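Local structure of CalsepRRP (Calystegia sepium, 1JY5) at residues V36-D48 with Y119-S133. The protein is a protein of the RNase T2 family that may bind and cleave RNA. Residues are numbered along the deposited sequence; the frame is centred on the assembly and turned at random.
Sequences VETGFTIKGLWPD and YFSTTLMLYFKYNIS. Unlike the reference sequence in segment 119-133: Thr123 (reference Ala).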
ATOM      1  N   VAL A  36      16.158  -5.456  -7.331  1.00 48.23           N
ATOM      2  CA  VAL A  36      15.303  -4.383  -6.832  1.00 45.52           C
ATOM      3  C   VAL A  36      15.686  -4.006  -5.405  1.00 43.02           C
ATOM      4  O   VAL A  36      15.827  -4.872  -4.541  1.00 42.51           O
ATOM      5  CB  VAL A  36      13.810  -4.801  -6.847  1.00 46.21           C
ATOM      6  CG1 VAL A  36      12.945  -3.670  -6.301  1.00 45.84           C
ATOM      7  CG2 VAL A  36      13.381  -5.160  -8.260  1.00 47.33           C
ATOM      8  N   GLU A  37      15.858  -2.709  -5.167  1.00 39.86           N
ATOM      9  CA  GLU A  37      16.221  -2.213  -3.843  1.00 37.36           C
ATOM     10  C   GLU A  37      15.042  -2.344  -2.883  1.00 34.95           C
ATOM     11  O   GLU A  37      13.882  -2.297  -3.289  1.00 33.55           O
ATOM     12  CB  GLU A  37      16.654  -0.746  -3.920  1.00 38.31           C
ATOM     13  CG  GLU A  37      16.989  -0.129  -2.567  1.00 40.84           C
ATOM     14  CD  GLU A  37      17.237   1.372  -2.633  1.00 42.98           C
ATOM     15  OE1 GLU A  37      17.495   1.978  -1.570  1.00 44.59           O
ATOM     16  OE2 GLU A  37      17.174   1.948  -3.740  1.00 43.38           O
ATOM     17  N   THR A  38      15.350  -2.508  -1.605  1.00 31.73           N
ATOM     18  CA  THR A  38      14.320  -2.640  -0.594  1.00 28.31           C
ATOM     19  C   THR A  38      13.619  -1.299  -0.411  1.00 26.08           C
ATOM     20  O   THR A  38      14.257  -0.249  -0.426  1.00 25.77           O
ATOM     21  CB  THR A  38      14.941  -3.098   0.733  1.00 28.35           C
ATOM     22  OG1 THR A  38      15.615  -4.346   0.529  1.00 29.67           O
ATOM     23  CG2 THR A  38      13.867  -3.275   1.798  1.00 25.28           C
ATOM     24  N   GLY A  39      12.299  -1.332  -0.250  1.00 24.09           N
ATOM     25  CA  GLY A  39      11.551  -0.099  -0.074  1.00 18.85           C
ATOM     26  C   GLY A  39      10.056  -0.342  -0.067  1.00 18.26           C
ATOM     27  O   GLY A  39       9.608  -1.488  -0.046  1.00 16.55           O
ATOM     28  N   PHE A  40       9.273   0.733  -0.086  1.00 16.59           N
ATOM     29  CA  PHE A  40       7.819   0.591  -0.079  1.00 16.82           C
ATOM     30  C   PHE A  40       7.236   0.331  -1.457  1.00 16.00           C
ATOM     31  O   PHE A  40       7.638   0.957  -2.433  1.00 16.03           O
ATOM     32  CB  PHE A  40       7.141   1.854   0.477  1.00 16.90           C
ATOM     33  CG  PHE A  40       7.241   2.000   1.964  1.00 19.61           C
ATOM     34  CD1 PHE A  40       8.117   2.922   2.529  1.00 20.95           C
ATOM     35  CD2 PHE A  40       6.458   1.213   2.801  1.00 18.51           C
ATOM     36  CE1 PHE A  40       8.213   3.060   3.912  1.00 18.16           C
ATOM     37  CE2 PHE A  40       6.546   1.341   4.185  1.00 20.08           C
ATOM     38  CZ  PHE A  40       7.426   2.269   4.741  1.00 20.17           C
ATOM     39  N   THR A  41       6.298  -0.609  -1.529  1.00 16.25           N
ATOM     40  CA  THR A  41       5.589  -0.897  -2.771  1.00 14.55           C
ATOM     41  C   THR A  41       4.110  -0.803  -2.416  1.00 15.28           C
ATOM     42  O   THR A  41       3.741  -0.774  -1.239  1.00 14.51           O
ATOM     43  CB  THR A  41       5.884  -2.314  -3.358  1.00 15.82           C
ATOM     44  OG1 THR A  41       5.574  -3.320  -2.387  1.00 14.75           O
ATOM     45  CG2 THR A  41       7.338  -2.427  -3.790  1.00 15.76           C
ATOM     46  N   ILE A  42       3.258  -0.757  -3.429  1.00 14.81           N
ATOM     47  CA  ILE A  42       1.827  -0.629  -3.187  1.00 13.81           C
ATOM     48  C   ILE A  42       1.140  -1.882  -2.667  1.00 13.52           C
ATOM     49  O   ILE A  42       1.267  -2.966  -3.236  1.00 13.79           O
ATOM     50  CB  ILE A  42       1.081  -0.181  -4.470  1.00 14.44           C
ATOM     51  CG1 ILE A  42       1.671   1.143  -4.977  1.00 11.67           C
ATOM     52  CG2 ILE A  42      -0.405   0.006  -4.164  1.00 12.47           C
ATOM     53  CD1 ILE A  42       1.192   1.539  -6.366  1.00 12.88           C
ATOM     54  N   LYS A  43       0.430  -1.725  -1.559  1.00 13.08           N
ATOM     55  CA  LYS A  43      -0.355  -2.812  -1.009  1.00 12.21           C
ATOM     56  C   LYS A  43      -1.721  -2.599  -1.672  1.00 13.51           C
ATOM     57  O   LYS A  43      -2.289  -3.515  -2.281  1.00 12.22           O
ATOM     58  CB  LYS A  43      -0.471  -2.683   0.509  1.00 15.46           C
ATOM     59  CG  LYS A  43      -1.457  -3.645   1.136  1.00 16.49           C
ATOM     60  CD  LYS A  43      -1.092  -5.088   0.854  1.00 22.99           C
ATOM     61  CE  LYS A  43      -2.139  -6.002   1.453  1.00 27.78           C
ATOM     62  NZ  LYS A  43      -1.861  -7.434   1.181  1.00 30.03           N
ATOM     63  N   GLY A  44      -2.237  -1.374  -1.561  1.00 13.23           N
ATOM     64  CA  GLY A  44      -3.512  -1.053  -2.182  1.00 12.72           C
ATOM     65  C   GLY A  44      -3.992   0.376  -1.987  1.00 13.68           C
ATOM     66  O   GLY A  44      -3.363   1.153  -1.277  1.00 10.04           O
ATOM     67  N   LEU A  45      -5.094   0.729  -2.653  1.00 14.34           N
ATOM     68  CA  LEU A  45      -5.711   2.050  -2.513  1.00 11.69           C
ATOM     69  C   LEU A  45      -7.097   1.651  -2.044  1.00 10.41           C
ATOM     70  O   LEU A  45      -7.868   1.056  -2.796  1.00  9.92           O
ATOM     71  CB  LEU A  45      -5.805   2.795  -3.853  1.00 11.62           C
ATOM     72  CG  LEU A  45      -6.529   4.156  -3.781  1.00 12.45           C
ATOM     73  CD1 LEU A  45      -5.790   5.108  -2.839  1.00 11.66           C
ATOM     74  CD2 LEU A  45      -6.605   4.769  -5.177  1.00 14.80           C
ATOM     75  N   TRP A  46      -7.411   1.958  -0.796  1.00  9.47           N
ATOM     76  CA  TRP A  46      -8.690   1.544  -0.255  1.00 10.62           C
ATOM     77  C   TRP A  46      -9.764   2.602  -0.006  1.00 10.54           C
ATOM     78  O   TRP A  46      -9.538   3.564   0.731  1.00 12.33           O
ATOM     79  CB  TRP A  46      -8.465   0.791   1.067  1.00  8.85           C
ATOM     80  CG  TRP A  46      -7.414  -0.297   1.036  1.00 13.15           C
ATOM     81  CD1 TRP A  46      -7.111  -1.124  -0.008  1.00 11.56           C
ATOM     82  CD2 TRP A  46      -6.581  -0.711   2.131  1.00 14.75           C
ATOM     83  NE1 TRP A  46      -6.143  -2.031   0.372  1.00 13.89           N
ATOM     84  CE2 TRP A  46      -5.800  -1.799   1.677  1.00 14.31           C
ATOM     85  CE3 TRP A  46      -6.420  -0.269   3.454  1.00 15.10           C
ATOM     86  CZ2 TRP A  46      -4.873  -2.453   2.495  1.00 16.46           C
ATOM     87  CZ3 TRP A  46      -5.491  -0.926   4.272  1.00 18.27           C
ATOM     88  CH2 TRP A  46      -4.732  -2.005   3.783  1.00 14.84           C
ATOM     89  N   PRO A  47     -10.939   2.456  -0.648  1.00 11.56           N
ATOM     90  CA  PRO A  47     -12.001   3.437  -0.400  1.00 11.77           C
ATOM     91  C   PRO A  47     -12.434   3.038   1.015  1.00 12.06           C
ATOM     92  O   PRO A  47     -12.734   1.865   1.259  1.00 15.04           O
ATOM     93  CB  PRO A  47     -13.063   3.080  -1.441  1.00 12.32           C
ATOM     94  CG  PRO A  47     -12.251   2.524  -2.579  1.00 14.37           C
ATOM     95  CD  PRO A  47     -11.251   1.641  -1.837  1.00 11.83           C
ATOM     96  N   ASP A  48     -12.449   3.985   1.944  1.00 13.51           N
ATOM     97  CA  ASP A  48     -12.803   3.668   3.327  1.00 12.02           C
ATOM     98  C   ASP A  48     -13.890   4.558   3.908  1.00 11.38           C
ATOM     99  O   ASP A  48     -14.228   5.595   3.345  1.00 12.71           O
ATOM    100  CB  ASP A  48     -11.561   3.771   4.235  1.00 11.09           C
ATOM    101  CG  ASP A  48     -10.572   2.628   4.027  1.00 14.23           C
ATOM    102  OD1 ASP A  48     -11.012   1.470   3.847  1.00 12.77           O
ATOM    103  OD2 ASP A  48      -9.349   2.882   4.063  1.00 13.38           O
ATOM    104  N   TYR A 119      -8.469   3.436 -11.609  1.00 13.45           N
ATOM    105  CA  TYR A 119      -8.149   3.001 -10.252  1.00 14.31           C
ATOM    106  C   TYR A 119      -6.648   2.727 -10.085  1.00 13.39           C
ATOM    107  O   TYR A 119      -5.998   3.313  -9.215  1.00 12.04           O
ATOM    108  CB  TYR A 119      -8.941   1.742  -9.885  1.00 13.00           C
ATOM    109  CG  TYR A 119      -8.501   1.127  -8.567  1.00 14.28           C
ATOM    110  CD1 TYR A 119      -8.818   1.731  -7.346  1.00 12.67           C
ATOM    111  CD2 TYR A 119      -7.742  -0.041  -8.548  1.00 10.33           C
ATOM    112  CE1 TYR A 119      -8.387   1.181  -6.136  1.00 12.53           C
ATOM    113  CE2 TYR A 119      -7.303  -0.598  -7.351  1.00 13.38           C
ATOM    114  CZ  TYR A 119      -7.629   0.018  -6.150  1.00 14.36           C
ATOM    115  OH  TYR A 119      -7.193  -0.529  -4.970  1.00 12.70           O
ATOM    116  N   PHE A 120      -6.097   1.849 -10.922  1.00 13.24           N
ATOM    117  CA  PHE A 120      -4.681   1.501 -10.821  1.00 13.73           C
ATOM    118  C   PHE A 120      -3.702   2.635 -11.160  1.00 11.89           C
ATOM    119  O   PHE A 120      -2.685   2.805 -10.477  1.00 10.32           O
ATOM    120  CB  PHE A 120      -4.371   0.260 -11.675  1.00 13.20           C
ATOM    121  CG  PHE A 120      -4.933  -1.023 -11.111  1.00 15.32           C
ATOM    122  CD1 PHE A 120      -6.122  -1.560 -11.600  1.00 14.17           C
ATOM    123  CD2 PHE A 120      -4.291  -1.674 -10.060  1.00 15.91           C
ATOM    124  CE1 PHE A 120      -6.667  -2.725 -11.045  1.00 14.39           C
ATOM    125  CE2 PHE A 120      -4.828  -2.839  -9.499  1.00 15.88           C
ATOM    126  CZ  PHE A 120      -6.019  -3.365  -9.993  1.00 13.77           C
ATOM    127  N   SER A 121      -4.002   3.401 -12.207  1.00 12.53           N
ATOM    128  CA  SER A 121      -3.137   4.513 -12.606  1.00 13.94           C
ATOM    129  C   SER A 121      -3.141   5.627 -11.560  1.00 13.79           C
ATOM    130  O   SER A 121      -2.112   6.262 -11.301  1.00 14.21           O
ATOM    131  CB  SER A 121      -3.565   5.079 -13.968  1.00 12.66           C
ATOM    132  OG  SER A 121      -4.894   5.554 -13.943  1.00 14.81           O
ATOM    133  N   THR A 122      -4.296   5.864 -10.949  1.00 13.29           N
ATOM    134  CA  THR A 122      -4.377   6.906  -9.937  1.00 13.69           C
ATOM    135  C   THR A 122      -3.584   6.484  -8.701  1.00 15.19           C
ATOM    136  O   THR A 122      -2.930   7.312  -8.065  1.00 14.05           O
ATOM    137  CB  THR A 122      -5.845   7.212  -9.585  1.00 15.48           C
ATOM    138  OG1 THR A 122      -6.498   7.742 -10.748  1.00 13.27           O
ATOM    139  CG2 THR A 122      -5.928   8.238  -8.462  1.00 13.40           C
ATOM    140  N   THR A 123      -3.619   5.195  -8.378  1.00 14.13           N
ATOM    141  CA  THR A 123      -2.877   4.697  -7.230  1.00 17.50           C
ATOM    142  C   THR A 123      -1.384   4.879  -7.486  1.00 14.14           C
ATOM    143  O   THR A 123      -0.634   5.297  -6.601  1.00 15.64           O
ATOM    144  CB  THR A 123      -3.160   3.210  -6.972  1.00 18.69           C
ATOM    145  OG1 THR A 123      -4.563   3.024  -6.760  1.00 27.12           O
ATOM    146  CG2 THR A 123      -2.415   2.730  -5.727  1.00 21.51           C
ATOM    147  N   LEU A 124      -0.950   4.561  -8.701  1.00 13.33           N
ATOM    148  CA  LEU A 124       0.456   4.719  -9.058  1.00 13.68           C
ATOM    149  C   LEU A 124       0.850   6.195  -8.996  1.00 12.24           C
ATOM    150  O   LEU A 124       1.928   6.536  -8.512  1.00 12.62           O
ATOM    151  CB  LEU A 124       0.720   4.154 -10.462  1.00 14.06           C
ATOM    152  CG  LEU A 124       0.967   2.638 -10.539  1.00 16.48           C
ATOM    153  CD1 LEU A 124       0.023   1.900  -9.598  1.00 21.50           C
ATOM    154  CD2 LEU A 124       0.772   2.164 -11.972  1.00 16.35           C
ATOM    155  N   MET A 125      -0.031   7.068  -9.474  1.00 10.76           N
ATOM    156  CA  MET A 125       0.240   8.501  -9.458  1.00 10.80           C
ATOM    157  C   MET A 125       0.543   8.981  -8.050  1.00 11.79           C
ATOM    158  O   MET A 125       1.546   9.648  -7.823  1.00 13.06           O
ATOM    159  CB  MET A 125      -0.955   9.281 -10.008  1.00  9.65           C
ATOM    160  CG  MET A 125      -0.742  10.792 -10.088  1.00  9.57           C
ATOM    161  SD  MET A 125      -2.254  11.644 -10.611  1.00 15.79           S
ATOM    162  CE  MET A 125      -3.183  11.578  -9.070  1.00 14.32           C
ATOM    163  N   LEU A 126      -0.333   8.649  -7.106  1.00 11.59           N
ATOM    164  CA  LEU A 126      -0.142   9.052  -5.716  1.00 13.96           C
ATOM    165  C   LEU A 126       1.139   8.426  -5.167  1.00 14.50           C
ATOM    166  O   LEU A 126       1.909   9.083  -4.460  1.00 12.55           O
ATOM    167  CB  LEU A 126      -1.352   8.623  -4.873  1.00 13.83           C
ATOM    168  CG  LEU A 126      -2.699   9.291  -5.209  1.00 13.10           C
ATOM    169  CD1 LEU A 126      -3.823   8.634  -4.421  1.00 13.51           C
ATOM    170  CD2 LEU A 126      -2.625  10.783  -4.889  1.00 14.28           C
ATOM    171  N   TYR A 127       1.367   7.158  -5.505  1.00 13.45           N
ATOM    172  CA  TYR A 127       2.557   6.438  -5.059  1.00 12.29           C
ATOM    173  C   TYR A 127       3.841   7.118  -5.527  1.00 14.33           C
ATOM    174  O   TYR A 127       4.805   7.221  -4.773  1.00 14.39           O
ATOM    175  CB  TYR A 127       2.532   5.002  -5.588  1.00 11.60           C
ATOM    176  CG  TYR A 127       3.817   4.234  -5.351  1.00 11.93           C
ATOM    177  CD1 TYR A 127       4.089   3.642  -4.115  1.00 13.67           C
ATOM    178  CD2 TYR A 127       4.758   4.090  -6.370  1.00 12.90           C
ATOM    179  CE1 TYR A 127       5.268   2.918  -3.903  1.00 14.80           C
ATOM    180  CE2 TYR A 127       5.938   3.375  -6.171  1.00 16.05           C
ATOM    181  CZ  TYR A 127       6.183   2.789  -4.937  1.00 13.74           C
ATOM    182  OH  TYR A 127       7.333   2.050  -4.755  1.00 15.84           O
ATOM    183  N   PHE A 128       3.862   7.558  -6.783  1.00 12.55           N
ATOM    184  CA  PHE A 128       5.040   8.228  -7.336  1.00 14.60           C
ATOM    185  C   PHE A 128       5.179   9.647  -6.806  1.00 16.23           C
ATOM    186  O   PHE A 128       6.293  10.137  -6.609  1.00 17.67           O
ATOM    187  CB  PHE A 128       4.965   8.285  -8.863  1.00 13.08           C
ATOM    188  CG  PHE A 128       5.163   6.958  -9.529  1.00 17.19           C
ATOM    189  CD1 PHE A 128       4.337   6.566 -10.579  1.00 15.83           C
ATOM    190  CD2 PHE A 128       6.174   6.094  -9.109  1.00 16.09           C
ATOM    191  CE1 PHE A 128       4.516   5.338 -11.209  1.00 15.95           C
ATOM    192  CE2 PHE A 128       6.363   4.860  -9.735  1.00 14.50           C
ATOM    193  CZ  PHE A 128       5.531   4.480 -10.784  1.00 14.44           C
ATOM    194  N   LYS A 129       4.049  10.312  -6.581  1.00 15.67           N
ATOM    195  CA  LYS A 129       4.082  11.683  -6.083  1.00 16.66           C
ATOM    196  C   LYS A 129       4.632  11.768  -4.661  1.00 18.43           C
ATOM    197  O   LYS A 129       5.471  12.620  -4.363  1.00 17.26           O
ATOM    198  CB  LYS A 129       2.682  12.307  -6.120  1.00 16.34           C
ATOM    199  CG  LYS A 129       2.667  13.750  -5.635  1.00 18.52           C
ATOM    200  CD  LYS A 129       1.282  14.362  -5.661  1.00 15.54           C
ATOM    201  CE  LYS A 129       1.342  15.834  -5.259  1.00 19.45           C
ATOM    202  NZ  LYS A 129      -0.018  16.426  -5.153  1.00 16.46           N
ATOM    203  N   TYR A 130       4.148  10.889  -3.786  1.00 16.53           N
ATOM    204  CA  TYR A 130       4.587  10.875  -2.397  1.00 19.79           C
ATOM    205  C   TYR A 130       5.471   9.671  -2.104  1.00 20.90           C
ATOM    206  O   TYR A 130       5.012   8.661  -1.567  1.00 20.02           O
ATOM    207  CB  TYR A 130       3.377  10.865  -1.456  1.00 19.25           C
ATOM    208  CG  TYR A 130       2.456  12.048  -1.646  1.00 21.46           C
ATOM    209  CD1 TYR A 130       1.268  11.927  -2.367  1.00 22.76           C
ATOM    210  CD2 TYR A 130       2.778  13.298  -1.114  1.00 22.16           C
ATOM    211  CE1 TYR A 130       0.421  13.020  -2.552  1.00 22.41           C
ATOM    212  CE2 TYR A 130       1.938  14.395  -1.295  1.00 22.79           C
ATOM    213  CZ  TYR A 130       0.763  14.246  -2.014  1.00 23.23           C
ATOM    214  OH  TYR A 130      -0.071  15.324  -2.196  1.00 27.58           O
ATOM    215  N   ASN A 131       6.746   9.791  -2.459  1.00 19.56           N
ATOM    216  CA  ASN A 131       7.705   8.719  -2.251  1.00 20.52           C
ATOM    217  C   ASN A 131       8.065   8.633  -0.777  1.00 19.85           C
ATOM    218  O   ASN A 131       8.929   9.367  -0.293  1.00 19.33           O
ATOM    219  CB  ASN A 131       8.967   8.976  -3.069  1.00 21.19           C
ATOM    220  CG  ASN A 131       9.887   7.777  -3.096  1.00 22.11           C
ATOM    221  OD1 ASN A 131       9.953   7.008  -2.136  1.00 22.15           O
ATOM    222  ND2 ASN A 131      10.614   7.618  -4.191  1.00 22.88           N
ATOM    223  N   ILE A 132       7.401   7.737  -0.064  1.00 17.65           N
ATOM    224  CA  ILE A 132       7.656   7.581   1.356  1.00 19.11           C
ATOM    225  C   ILE A 132       9.055   7.037   1.613  1.00 20.75           C
ATOM    226  O   ILE A 132       9.689   7.391   2.606  1.00 20.86           O
ATOM    227  CB  ILE A 132       6.613   6.656   1.992  1.00 19.83           C
ATOM    228  CG1 ILE A 132       5.206   7.173   1.661  1.00 17.72           C
ATOM    229  CG2 ILE A 132       6.814   6.595   3.498  1.00 20.34           C
ATOM    230  CD1 ILE A 132       4.975   8.636   2.066  1.00 20.09           C
ATOM    231  N   SER A 133       9.540   6.184   0.717  1.00 21.60           N
ATOM    232  CA  SER A 133      10.875   5.609   0.863  1.00 23.73           C
ATOM    233  C   SER A 133      11.935   6.711   0.824  1.00 23.73           C
ATOM    234  O   SER A 133      12.921   6.658   1.557  1.00 22.82           O
ATOM    235  CB  SER A 133      11.140   4.592  -0.250  1.00 23.65           C
ATOM    236  OG  SER A 133      10.224   3.511  -0.178  1.00 23.96           O
TER
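Ile42 is the bump that strand 40-48 pushes into helix 119-129, filling a hollow walled by Thr123, Leu124 and Tyr127. Ile42 CG1 comes obliquely to the Tyr127 ring, 3.6 Å from Tyr127 CD1, Ile42 CD1 presses tightly on Leu124 CD1 at 3.5 Å, and Ile42 CG2 meets the Thr123 methyl. Leu45 fills the next dip, where it and the side chains of Thr123 and Tyr119 pass alongside, pointing opposite ways, with Leu45 CD2 3.1 Å from Thr123 OG1. That hydroxyl bonds back to Tyr119 O, reaching it from the face opposite Thr123 N, and sits over the centre of the Tyr119 ring. Two tyrosines clasp the strand backbone. With CG anti to the backbone N (chi1 171°), Tyr127 reaches up beside Ile42, and its OH donates to Phe40 O at 2.6 Å in the carbonyl plane; Tyr119 OH donates to Leu45 O at 2.8 Å, tilted from the Leu45 carbonyl plane. A phenylalanine in place of Tyr127 would probably leave Phe40 O without this donor, and the ring's end without its tie to the strand. Past the end of helix 119-129, in the helix that starts at Ile132, Ser133 OG accepts a nearly straight bond from Phe40 N (2.9 Å, 172°), while Ile132 CG2 packs obliquely on the Phe40 ring, whose side chain also touches Val178. Helix 119-129 crosses strand 40-48 at 114°, the helix-on-antiparallel-sheet packing of the alpha+beta RNase T2 fold.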